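Putative transcriptional regulator (Streptomyces coelicolor, PDB 2HXI) probably binds DNA and regulates transcription as a member of the TetR family. Local coordinates at residues B[32-37]-B[64-69]; B[39-44]-B[53-58]; B[192-197]-B[204-209]. All blocks are in the same frame, centred on the assembly; numbering follows the deposited sequence.

Contact 1: residues B[32-37]-B[64-69]; sequences EQILDA and SSLYRH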
ATOM      1  N   GLU B  32      12.973   5.292 -25.081  1.00 31.30           N
ATOM      2  CA  GLU B  32      13.902   5.150 -23.941  1.00 32.16           C
ATOM      3  C   GLU B  32      14.495   6.485 -23.424  1.00 30.01           C
ATOM      4  O   GLU B  32      14.421   6.770 -22.233  1.00 30.24           O
ATOM      5  CB  GLU B  32      14.976   4.078 -24.206  1.00 33.06           C
ATOM      6  CG  GLU B  32      14.426   2.619 -24.245  1.00 40.45           C
ATOM      7  CD  GLU B  32      13.664   2.244 -25.551  1.00 47.81           C
ATOM      8  OE1 GLU B  32      13.684   3.037 -26.538  1.00 49.40           O
ATOM      9  OE2 GLU B  32      13.055   1.130 -25.577  1.00 51.42           O
ATOM     10  N   GLN B  33      15.032   7.316 -24.313  1.00 27.90           N
ATOM     11  CA  GLN B  33      15.510   8.652 -23.954  1.00 26.83           C
ATOM     12  C   GLN B  33      14.442   9.608 -23.359  1.00 24.35           C
ATOM     13  O   GLN B  33      14.707  10.369 -22.413  1.00 24.07           O
ATOM     14  CB  GLN B  33      16.208   9.294 -25.153  1.00 27.37           C
ATOM     15  CG  GLN B  33      17.521   8.618 -25.491  1.00 29.44           C
ATOM     16  CD  GLN B  33      18.064   9.134 -26.750  1.00 34.95           C
ATOM     17  OE1 GLN B  33      17.387   9.097 -27.791  1.00 32.99           O
ATOM     18  NE2 GLN B  33      19.279   9.685 -26.687  1.00 36.94           N
ATOM     19  N   ILE B  34      13.268   9.621 -23.973  1.00 21.81           N
ATOM     20  CA  ILE B  34      12.134  10.371 -23.468  1.00 20.20           C
ATOM     21  C   ILE B  34      11.804   9.932 -22.015  1.00 21.47           C
ATOM     22  O   ILE B  34      11.647  10.773 -21.123  1.00 20.16           O
ATOM     23  CB  ILE B  34      10.907  10.194 -24.413  1.00 20.15           C
ATOM     24  CG1 ILE B  34      11.247  10.771 -25.830  1.00 17.91           C
ATOM     25  CG2 ILE B  34       9.685  10.856 -23.833  1.00 16.09           C
ATOM     26  CD1 ILE B  34      10.168  10.376 -26.928  1.00 18.87           C
ATOM     27  N   LEU B  35      11.720   8.612 -21.808  1.00 21.85           N
ATOM     28  CA  LEU B  35      11.344   8.063 -20.489  1.00 22.46           C
ATOM     29  C   LEU B  35      12.375   8.434 -19.412  1.00 22.76           C
ATOM     30  O   LEU B  35      11.991   8.775 -18.273  1.00 23.76           O
ATOM     31  CB  LEU B  35      11.248   6.542 -20.623  1.00 21.61           C
ATOM     32  CG  LEU B  35      10.094   6.141 -21.526  1.00 24.10           C
ATOM     33  CD1 LEU B  35      10.209   4.633 -21.775  1.00 26.57           C
ATOM     34  CD2 LEU B  35       8.794   6.486 -20.998  1.00 21.80           C
ATOM     35  N   ASP B  36      13.645   8.358 -19.760  1.00 22.60           N
ATOM     36  CA  ASP B  36      14.731   8.746 -18.878  1.00 24.77           C
ATOM     37  C   ASP B  36      14.750  10.255 -18.570  1.00 24.17           C
ATOM     38  O   ASP B  36      15.050  10.682 -17.439  1.00 22.74           O
ATOM     39  CB  ASP B  36      16.077   8.294 -19.444  1.00 26.58           C
ATOM     40  CG  ASP B  36      16.375   6.800 -19.189  1.00 29.92           C
ATOM     41  OD1 ASP B  36      15.605   6.084 -18.484  1.00 34.23           O
ATOM     42  OD2 ASP B  36      17.389   6.338 -19.753  1.00 38.90           O
ATOM     43  N   ALA B  37      14.423  11.076 -19.562  1.00 22.04           N
ATOM     44  CA  ALA B  37      14.299  12.518 -19.271  1.00 21.66           C
ATOM     45  C   ALA B  37      13.160  12.746 -18.299  1.00 19.89           C
ATOM     46  O   ALA B  37      13.239  13.564 -17.353  1.00 19.80           O
ATOM     47  CB  ALA B  37      14.071  13.307 -20.573  1.00 20.11           C
ATOM     48  N   SER B  64       2.504  17.418 -28.952  1.00 24.83           N
ATOM     49  CA  SER B  64       1.893  16.558 -29.972  1.00 26.47           C
ATOM     50  C   SER B  64       2.891  15.483 -30.476  1.00 26.62           C
ATOM     51  O   SER B  64       2.522  14.343 -30.729  1.00 29.12           O
ATOM     52  CB  SER B  64       1.344  17.411 -31.112  1.00 24.58           C
ATOM     53  OG  SER B  64       2.451  18.130 -31.636  1.00 27.81           O
ATOM     54  N   SER B  65       4.173  15.812 -30.563  1.00 27.09           N
ATOM     55  CA  SER B  65       5.196  14.857 -31.016  1.00 26.73           C
ATOM     56  C   SER B  65       5.472  13.752 -30.029  1.00 26.16           C
ATOM     57  O   SER B  65       5.822  12.632 -30.413  1.00 25.82           O
ATOM     58  CB  SER B  65       6.497  15.572 -31.282  1.00 27.23           C
ATOM     59  OG  SER B  65       6.335  16.423 -32.399  1.00 32.40           O
ATOM     60  N   LEU B  66       5.345  14.067 -28.741  1.00 25.23           N
ATOM     61  CA  LEU B  66       5.626  13.077 -27.724  1.00 26.20           C
ATOM     62  C   LEU B  66       4.603  12.007 -27.721  1.00 26.35           C
ATOM     63  O   LEU B  66       4.949  10.870 -27.393  1.00 28.32           O
ATOM     64  CB  LEU B  66       5.613  13.672 -26.316  1.00 24.90           C
ATOM     65  CG  LEU B  66       6.922  14.377 -26.032  1.00 25.33           C
ATOM     66  CD1 LEU B  66       6.835  14.671 -24.524  1.00 26.59           C
ATOM     67  CD2 LEU B  66       8.158  13.543 -26.471  1.00 29.23           C
ATOM     68  N   TYR B  67       3.352  12.387 -28.011  1.00 26.44           N
ATOM     69  CA  TYR B  67       2.252  11.418 -27.976  1.00 28.29           C
ATOM     70  C   TYR B  67       2.229  10.434 -29.108  1.00 28.45           C
ATOM     71  O   TYR B  67       1.371   9.547 -29.149  1.00 27.94           O
ATOM     72  CB  TYR B  67       0.939  12.118 -27.848  1.00 30.22           C
ATOM     73  CG  TYR B  67       0.678  12.274 -26.382  1.00 31.97           C
ATOM     74  CD1 TYR B  67       0.862  11.159 -25.494  1.00 34.83           C
ATOM     75  CD2 TYR B  67       0.303  13.506 -25.862  1.00 28.99           C
ATOM     76  CE1 TYR B  67       0.624  11.292 -24.110  1.00 34.14           C
ATOM     77  CE2 TYR B  67       0.061  13.666 -24.502  1.00 30.32           C
ATOM     78  CZ  TYR B  67       0.221  12.570 -23.614  1.00 35.80           C
ATOM     79  OH  TYR B  67      -0.041  12.745 -22.247  1.00 35.73           O
ATOM     80  N   ARG B  68       3.194  10.566 -30.005  1.00 27.45           N
ATOM     81  CA  ARG B  68       3.451   9.499 -30.977  1.00 28.45           C
ATOM     82  C   ARG B  68       4.047   8.301 -30.259  1.00 30.42           C
ATOM     83  O   ARG B  68       4.032   7.178 -30.772  1.00 31.33           O
ATOM     84  CB  ARG B  68       4.421   9.981 -32.047  1.00 26.71           C
ATOM     85  CG  ARG B  68       3.794  10.951 -33.036  1.00 26.81           C
ATOM     86  CD  ARG B  68       4.672  11.052 -34.237  1.00 25.93           C
ATOM     87  NE  ARG B  68       4.695   9.801 -35.019  1.00 26.25           N
ATOM     88  CZ  ARG B  68       5.432   9.639 -36.098  1.00 23.62           C
ATOM     89  NH1 ARG B  68       6.186  10.662 -36.503  1.00 23.67           N
ATOM     90  NH2 ARG B  68       5.415   8.480 -36.771  1.00 20.38           N
ATOM     91  N   HIS B  69       4.583   8.545 -29.075  1.00 31.39           N
ATOM     92  CA  HIS B  69       5.292   7.495 -28.335  1.00 32.81           C
ATOM     93  C   HIS B  69       4.455   6.743 -27.297  1.00 34.58           C
ATOM     94  O   HIS B  69       4.790   5.591 -26.940  1.00 34.81           O
ATOM     95  CB  HIS B  69       6.489   8.083 -27.646  1.00 32.29           C
ATOM     96  CG  HIS B  69       7.617   8.366 -28.565  1.00 32.47           C
ATOM     97  ND1 HIS B  69       7.756   9.567 -29.221  1.00 34.95           N
ATOM     98  CD2 HIS B  69       8.657   7.594 -28.957  1.00 33.20           C
ATOM     99  CE1 HIS B  69       8.846   9.530 -29.967  1.00 34.11           C
ATOM    100  NE2 HIS B  69       9.404   8.340 -29.833  1.00 35.31           N
TER

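Contact 2: residues B[39-44]-B[53-58]; sequences AELLLA and RKLAAS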
ATOM      1  N   ALA B  39      11.920  10.662 -16.086  1.00 19.07           N
ATOM      2  CA  ALA B  39      12.290  10.154 -14.734  1.00 18.94           C
ATOM      3  C   ALA B  39      13.023  11.255 -13.935  1.00 20.81           C
ATOM      4  O   ALA B  39      12.762  11.487 -12.760  1.00 20.21           O
ATOM      5  CB  ALA B  39      13.148   8.934 -14.829  1.00 20.54           C
ATOM      6  N   GLU B  40      13.930  11.933 -14.607  1.00 20.46           N
ATOM      7  CA  GLU B  40      14.704  12.928 -13.924  1.00 22.29           C
ATOM      8  C   GLU B  40      13.833  14.102 -13.585  1.00 21.71           C
ATOM      9  O   GLU B  40      13.870  14.605 -12.465  1.00 21.73           O
ATOM     10  CB  GLU B  40      15.910  13.338 -14.743  1.00 21.98           C
ATOM     11  CG  GLU B  40      16.577  14.534 -14.046  1.00 25.04           C
ATOM     12  CD  GLU B  40      18.008  14.788 -14.474  1.00 28.49           C
ATOM     13  OE1 GLU B  40      18.481  14.175 -15.451  1.00 27.45           O
ATOM     14  OE2 GLU B  40      18.646  15.623 -13.824  1.00 30.55           O
ATOM     15  N   LEU B  41      12.996  14.536 -14.522  1.00 20.80           N
ATOM     16  CA  LEU B  41      12.100  15.654 -14.229  1.00 21.52           C
ATOM     17  C   LEU B  41      11.214  15.374 -13.040  1.00 23.56           C
ATOM     18  O   LEU B  41      10.976  16.265 -12.216  1.00 22.98           O
ATOM     19  CB  LEU B  41      11.240  16.066 -15.453  1.00 21.73           C
ATOM     20  CG  LEU B  41      12.119  16.653 -16.545  1.00 20.76           C
ATOM     21  CD1 LEU B  41      11.289  16.798 -17.819  1.00 21.79           C
ATOM     22  CD2 LEU B  41      12.681  18.036 -16.129  1.00 24.56           C
ATOM     23  N   LEU B  42      10.731  14.119 -12.947  1.00 23.44           N
ATOM     24  CA  LEU B  42       9.901  13.685 -11.855  1.00 27.85           C
ATOM     25  C   LEU B  42      10.587  13.641 -10.476  1.00 30.33           C
ATOM     26  O   LEU B  42       9.895  13.757  -9.456  1.00 32.34           O
ATOM     27  CB  LEU B  42       9.244  12.347 -12.191  1.00 25.60           C
ATOM     28  CG  LEU B  42       8.027  12.458 -13.121  1.00 26.09           C
ATOM     29  CD1 LEU B  42       7.850  11.186 -13.979  1.00 24.36           C
ATOM     30  CD2 LEU B  42       6.666  12.760 -12.437  1.00 24.03           C
ATOM     31  N   LEU B  43      11.898  13.442 -10.449  1.00 34.47           N
ATOM     32  CA  LEU B  43      12.660  13.527  -9.211  1.00 39.47           C
ATOM     33  C   LEU B  43      12.357  14.867  -8.571  1.00 43.80           C
ATOM     34  O   LEU B  43      11.455  14.973  -7.728  1.00 45.18           O
ATOM     35  CB  LEU B  43      14.150  13.409  -9.476  1.00 38.74           C
ATOM     36  CG  LEU B  43      14.704  12.013  -9.375  1.00 37.36           C
ATOM     37  CD1 LEU B  43      16.210  12.054  -9.398  1.00 40.40           C
ATOM     38  CD2 LEU B  43      14.249  11.309  -8.103  1.00 32.98           C
ATOM     39  N   ALA B  44      13.062  15.901  -9.039  1.00 48.74           N
ATOM     40  CA  ALA B  44      12.989  17.221  -8.429  1.00 52.12           C
ATOM     41  C   ALA B  44      11.712  17.865  -8.887  1.00 54.68           C
ATOM     42  O   ALA B  44      11.605  18.294 -10.039  1.00 54.77           O
ATOM     43  CB  ALA B  44      14.193  18.069  -8.806  1.00 52.33           C
ATOM     44  N   ARG B  53       3.755  18.889 -21.258  1.00 20.41           N
ATOM     45  CA  ARG B  53       4.287  20.153 -21.803  1.00 19.47           C
ATOM     46  C   ARG B  53       5.738  20.400 -21.394  1.00 18.40           C
ATOM     47  O   ARG B  53       6.573  20.664 -22.267  1.00 17.93           O
ATOM     48  CB  ARG B  53       3.390  21.320 -21.338  1.00 19.39           C
ATOM     49  CG  ARG B  53       3.842  22.688 -21.934  1.00 19.37           C
ATOM     50  CD  ARG B  53       2.979  23.845 -21.304  1.00 20.43           C
ATOM     51  NE  ARG B  53       2.895  23.771 -19.816  1.00 20.40           N
ATOM     52  CZ  ARG B  53       3.826  24.157 -18.927  1.00 24.03           C
ATOM     53  NH1 ARG B  53       4.964  24.715 -19.282  1.00 27.39           N
ATOM     54  NH2 ARG B  53       3.618  23.983 -17.623  1.00 28.18           N
ATOM     55  N   LYS B  54       6.028  20.286 -20.092  1.00 19.28           N
ATOM     56  CA  LYS B  54       7.411  20.472 -19.573  1.00 21.03           C
ATOM     57  C   LYS B  54       8.373  19.428 -20.120  1.00 19.18           C
ATOM     58  O   LYS B  54       9.500  19.740 -20.548  1.00 18.45           O
ATOM     59  CB  LYS B  54       7.443  20.507 -18.035  1.00 20.69           C
ATOM     60  CG  LYS B  54       8.940  20.723 -17.481  1.00 23.03           C
ATOM     61  CD  LYS B  54       8.977  20.755 -15.912  1.00 25.08           C
ATOM     62  CE  LYS B  54      10.344  21.275 -15.348  1.00 29.17           C
ATOM     63  NZ  LYS B  54      10.594  20.920 -13.866  1.00 33.08           N
ATOM     64  N   LEU B  55       7.901  18.163 -20.175  1.00 16.84           N
ATOM     65  CA  LEU B  55       8.735  17.109 -20.712  1.00 16.03           C
ATOM     66  C   LEU B  55       9.083  17.431 -22.167  1.00 16.66           C
ATOM     67  O   LEU B  55      10.243  17.350 -22.585  1.00 16.71           O
ATOM     68  CB  LEU B  55       7.993  15.741 -20.646  1.00 16.55           C
ATOM     69  CG  LEU B  55       8.776  14.579 -21.255  1.00 15.93           C
ATOM     70  CD1 LEU B  55      10.130  14.316 -20.585  1.00 18.93           C
ATOM     71  CD2 LEU B  55       7.853  13.288 -21.132  1.00 14.84           C
ATOM     72  N   ALA B  56       8.082  17.861 -22.953  1.00 16.43           N
ATOM     73  CA  ALA B  56       8.334  18.132 -24.387  1.00 18.25           C
ATOM     74  C   ALA B  56       9.369  19.256 -24.581  1.00 19.15           C
ATOM     75  O   ALA B  56      10.253  19.191 -25.447  1.00 20.52           O
ATOM     76  CB  ALA B  56       7.007  18.504 -25.082  1.00 19.33           C
ATOM     77  N   ALA B  57       9.195  20.273 -23.770  1.00 19.33           N
ATOM     78  CA  ALA B  57      10.020  21.461 -23.783  1.00 22.97           C
ATOM     79  C   ALA B  57      11.464  21.118 -23.435  1.00 23.44           C
ATOM     80  O   ALA B  57      12.366  21.620 -24.048  1.00 22.78           O
ATOM     81  CB  ALA B  57       9.492  22.431 -22.786  1.00 23.11           C
ATOM     82  N   SER B  58      11.661  20.207 -22.491  1.00 23.91           N
ATOM     83  CA  SER B  58      13.004  19.756 -22.125  1.00 22.98           C
ATOM     84  C   SER B  58      13.689  18.994 -23.272  1.00 23.42           C
ATOM     85  O   SER B  58      14.941  18.924 -23.350  1.00 24.63           O
ATOM     86  CB  SER B  58      12.860  18.905 -20.849  1.00 24.74           C
ATOM     87  OG  SER B  58      12.568  17.549 -21.164  1.00 23.71           O
TER

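Contact 3: residues B[192-197]-B[204-209]; sequences VAVLGA and ALSHFA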
ATOM      1  N   VAL B 192      -3.289  11.930  18.753  1.00 27.45           N
ATOM      2  CA  VAL B 192      -3.244  10.478  18.878  1.00 26.85           C
ATOM      3  C   VAL B 192      -4.554   9.926  19.501  1.00 23.44           C
ATOM      4  O   VAL B 192      -5.130  10.568  20.411  1.00 22.57           O
ATOM      5  CB  VAL B 192      -1.965   9.986  19.664  1.00 27.67           C
ATOM      6  CG1 VAL B 192      -1.956  10.487  21.055  1.00 30.50           C
ATOM      7  CG2 VAL B 192      -1.911   8.502  19.684  1.00 31.34           C
ATOM      8  N   ALA B 193      -5.003   8.750  19.017  1.00 22.25           N
ATOM      9  CA  ALA B 193      -6.296   8.144  19.435  1.00 21.65           C
ATOM     10  C   ALA B 193      -6.452   8.022  20.971  1.00 22.00           C
ATOM     11  O   ALA B 193      -7.525   8.330  21.530  1.00 22.91           O
ATOM     12  CB  ALA B 193      -6.475   6.756  18.771  1.00 21.77           C
ATOM     13  N   VAL B 194      -5.398   7.601  21.676  1.00 21.71           N
ATOM     14  CA  VAL B 194      -5.558   7.332  23.108  1.00 22.28           C
ATOM     15  C   VAL B 194      -5.850   8.576  23.971  1.00 21.66           C
ATOM     16  O   VAL B 194      -6.429   8.462  25.074  1.00 21.02           O
ATOM     17  CB  VAL B 194      -4.326   6.626  23.711  1.00 22.77           C
ATOM     18  CG1 VAL B 194      -3.071   7.591  23.792  1.00 24.60           C
ATOM     19  CG2 VAL B 194      -4.726   6.073  25.086  1.00 23.34           C
ATOM     20  N   LEU B 195      -5.481   9.750  23.445  1.00 20.84           N
ATOM     21  CA  LEU B 195      -5.557  10.977  24.257  1.00 22.98           C
ATOM     22  C   LEU B 195      -7.016  11.282  24.486  1.00 23.79           C
ATOM     23  O   LEU B 195      -7.722  11.645  23.543  1.00 23.61           O
ATOM     24  CB  LEU B 195      -4.843  12.145  23.600  1.00 22.00           C
ATOM     25  CG  LEU B 195      -3.371  12.061  23.398  1.00 24.54           C
ATOM     26  CD1 LEU B 195      -3.008  13.380  22.711  1.00 27.64           C
ATOM     27  CD2 LEU B 195      -2.604  11.895  24.697  1.00 22.54           C
ATOM     28  N   GLY B 196      -7.474  11.095  25.724  1.00 23.44           N
ATOM     29  CA  GLY B 196      -8.846  11.371  26.092  1.00 24.06           C
ATOM     30  C   GLY B 196      -9.663  10.079  26.226  1.00 23.87           C
ATOM     31  O   GLY B 196     -10.761  10.096  26.717  1.00 25.02           O
ATOM     32  N   ALA B 197      -9.093   8.942  25.826  1.00 23.84           N
ATOM     33  CA  ALA B 197      -9.773   7.630  25.946  1.00 23.36           C
ATOM     34  C   ALA B 197     -10.026   7.237  27.375  1.00 23.66           C
ATOM     35  O   ALA B 197      -9.136   7.360  28.233  1.00 25.90           O
ATOM     36  CB  ALA B 197      -8.905   6.534  25.252  1.00 21.51           C
ATOM     37  N   ALA B 204      -6.558  -1.949  27.093  1.00 16.54           N
ATOM     38  CA  ALA B 204      -5.365  -2.317  26.347  1.00 16.69           C
ATOM     39  C   ALA B 204      -4.724  -1.072  25.733  1.00 16.89           C
ATOM     40  O   ALA B 204      -3.532  -0.877  25.778  1.00 17.92           O
ATOM     41  CB  ALA B 204      -5.717  -3.379  25.251  1.00 13.64           C
ATOM     42  N   LEU B 205      -5.563  -0.226  25.166  1.00 18.11           N
ATOM     43  CA  LEU B 205      -5.054   0.967  24.506  1.00 18.35           C
ATOM     44  C   LEU B 205      -4.318   1.844  25.522  1.00 17.93           C
ATOM     45  O   LEU B 205      -3.203   2.290  25.249  1.00 17.93           O
ATOM     46  CB  LEU B 205      -6.226   1.721  23.835  1.00 18.64           C
ATOM     47  CG  LEU B 205      -5.826   3.004  23.054  1.00 22.16           C
ATOM     48  CD1 LEU B 205      -4.779   2.771  21.944  1.00 21.12           C
ATOM     49  CD2 LEU B 205      -7.142   3.577  22.467  1.00 18.29           C
ATOM     50  N   SER B 206      -4.951   2.069  26.662  1.00 18.46           N
ATOM     51  CA  SER B 206      -4.361   2.883  27.727  1.00 21.09           C
ATOM     52  C   SER B 206      -3.028   2.272  28.215  1.00 20.21           C
ATOM     53  O   SER B 206      -2.047   2.989  28.465  1.00 21.72           O
ATOM     54  CB  SER B 206      -5.420   3.032  28.855  1.00 22.93           C
ATOM     55  OG  SER B 206      -6.490   3.931  28.408  1.00 26.27           O
ATOM     56  N   HIS B 207      -2.976   0.949  28.307  1.00 19.39           N
ATOM     57  CA  HIS B 207      -1.805   0.201  28.795  1.00 19.82           C
ATOM     58  C   HIS B 207      -0.634   0.402  27.831  1.00 21.89           C
ATOM     59  O   HIS B 207       0.498   0.637  28.266  1.00 22.61           O
ATOM     60  CB  HIS B 207      -2.131  -1.290  28.902  1.00 20.62           C
ATOM     61  CG  HIS B 207      -0.957  -2.140  29.280  1.00 21.46           C
ATOM     62  ND1 HIS B 207      -0.383  -2.106  30.542  1.00 26.30           N
ATOM     63  CD2 HIS B 207      -0.206  -2.996  28.545  1.00 23.15           C
ATOM     64  CE1 HIS B 207       0.656  -2.931  30.569  1.00 26.84           C
ATOM     65  NE2 HIS B 207       0.775  -3.493  29.380  1.00 29.22           N
ATOM     66  N   PHE B 208      -0.898   0.296  26.525  1.00 19.10           N
ATOM     67  CA  PHE B 208       0.148   0.323  25.456  1.00 20.38           C
ATOM     68  C   PHE B 208       0.386   1.663  24.769  1.00 22.20           C
ATOM     69  O   PHE B 208       1.446   1.918  24.231  1.00 21.29           O
ATOM     70  CB  PHE B 208      -0.192  -0.663  24.334  1.00 20.43           C
ATOM     71  CG  PHE B 208      -0.101  -2.109  24.752  1.00 14.88           C
ATOM     72  CD1 PHE B 208       1.124  -2.644  25.104  1.00 21.19           C
ATOM     73  CD2 PHE B 208      -1.234  -2.920  24.760  1.00 19.10           C
ATOM     74  CE1 PHE B 208       1.228  -3.966  25.491  1.00 21.10           C
ATOM     75  CE2 PHE B 208      -1.177  -4.261  25.148  1.00 21.71           C
ATOM     76  CZ  PHE B 208       0.128  -4.796  25.508  1.00 20.38           C
ATOM     77  N   ALA B 209      -0.625   2.515  24.721  1.00 24.49           N
ATOM     78  CA  ALA B 209      -0.571   3.573  23.688  1.00 25.97           C
ATOM     79  C   ALA B 209       0.685   4.532  23.760  1.00 26.33           C
ATOM     80  O   ALA B 209       1.175   5.001  22.740  1.00 26.82           O
ATOM     81  CB  ALA B 209      -1.903   4.348  23.625  1.00 27.12           C
TER

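Contact 1: residues B[32-37]-B[64-69]
The backbone amide of His69 donates to the carbonyl oxygen of Leu66 (N to O 2.9 Å), closing a type I turn and placing the His69 ring and the end of the Leu66 side chain beside Ile34 on helix 31-43. The imidazole is presented face-on, with Leu66 O in plane at its edge. Ile34 stretches out to meet it: with chi2 at 169° the outer branch is extended and carries CD1 over the middle of the ring. The methyl carbon is 3.4 Å from the ring centroid of His69 and 10° from the ring normal, a CH-pi contact that does not depend on which way round the imidazole is placed. The same Ile34 CD1 lies 3.8 Å from CD2 of Leu66, and the two aliphatic chains slide past one another in opposite directions. An alanine in place of this histidine is likely to leave the Ile34 methyl without its aromatic cover and to open a gap beside it. Leu55 of helix 52-58 touches both Ile34 and Leu66. The contact is part of the small hydrophobic core expected of a TetR-type DNA-binding domain, where the helix before the predicted helix-turn-helix motif packs against that motif's second helix and the turn after it.

Contact 2: residues B[39-44]-B[53-58]
Leu41 meets Lys54, Leu55 and Ser58 with no ring or other flat side-chain group taking part; the one flat group with a defined geometry is the peptide carbonyl of Leu55, which receives the Ser58 hydroxyl. OG of Ser58 is 2.7 Å from Leu55 O, in a position tilted 19° out of the carbonyl plane. The bond turns the hydroxyl back onto its own helix and uses its hydrogen there; OG of Ser58 also lies 3.7 Å from CD1 of Leu41.

Leu41 does nearly all the work from its side, dividing its two methyls. CD1 enters between Leu55 and Ser58, with CD1 of Leu55 at 3.9 Å from CD1 of Leu41. The Leu55 side chain has CG trans to the backbone N (chi1 177°), which brings its end closer to helix 31-43 than its first bond would suggest. CD2 of Leu41, the other methyl, meets the outer methylene of Lys54, whose CE is 4.1 Å from it. The extended Lys54 chain reaches alongside the leucine, its outer end lying next to CD2.

The axes of the short helical segments 39-43 and 53-58 approach to 10.8 Å and make an angle of 123°. Leu55 also packs on Ala38 and on Leu76 of helix 73-88, at the meeting of the domain's helices. Such a crossing, between the leading helix and the first helix of the predicted helix-turn-helix motif, belongs to the DNA-binding domain of TetR regulators.

Contact 3: residues B[192-197]-B[204-209]
Val194 has chi1 near 70°, which sets CG1 between the backbone N and the carbonyl carbon and leaves CG2 trans to the N; both methyls then straddle the methyl of Ala209. On the helix, with CG trans to its own backbone N (chi1 -178°), Leu205 offers its branch point to the same valine. CG2 of Val194 lies 3.8 Å from CG of Leu205, the two side chains crossing at an angle.

The Val194-Ala209 meeting is tight. CB of Val194 is placed 3.3 Å from CB of Ala209, shorter than usual for two carbons; CG1 of Val194 follows at 3.5 Å from that same CB. The exact separation is doubtful, though the valine plainly packs against Ala209. Ser206 lies at the margin, with its OG 4.3 Å from CG2 of Val194. Farther along, the methyl of Ala197 comes to 4.4 Å from CD2 of Leu205, a looser touch.

Two overlapping turns give the loop its shape. The second, of type II, is closed by the Ala197 amide bonding to Val194 O at 2.8 Å, and it passes through Gly196, whose positive phi of 104° would jam a beta carbon against the preceding carbonyl. This bend brings Ala197 round to the helix after Val194.

Arg134 of the second subunit binds the Ala193 carbonyl, and Glu138 of that subunit accepts from the amides of Ala204 and Leu205. Between residues 192-197 and 204-209 the contacts are apolar, with no hydrogen bond, whereas the polar bonds of their backbones help to tie the pair to the partner subunit.

In the fold
Contacts 1 and 2 lie side by side in the predicted DNA-binding domain, their centres about 11 Å apart, and both use helix 31-43: one faces helix 63-66 and its following turn, the other helix 52-58. They touch through Leu55, which packs on Leu66 and Ala37. Contact 1 is buried and adds an aromatic face to its aliphatic core; contact 2 is partly buried, with lysine and serine at its margin. Contact 3, centred about 52 Å from the centre of contact 1 and across the chain's centre from it, is a surface contact of the C-terminal region, built from aliphatic side chains and bordered by the second subunit, which touches neither of the others.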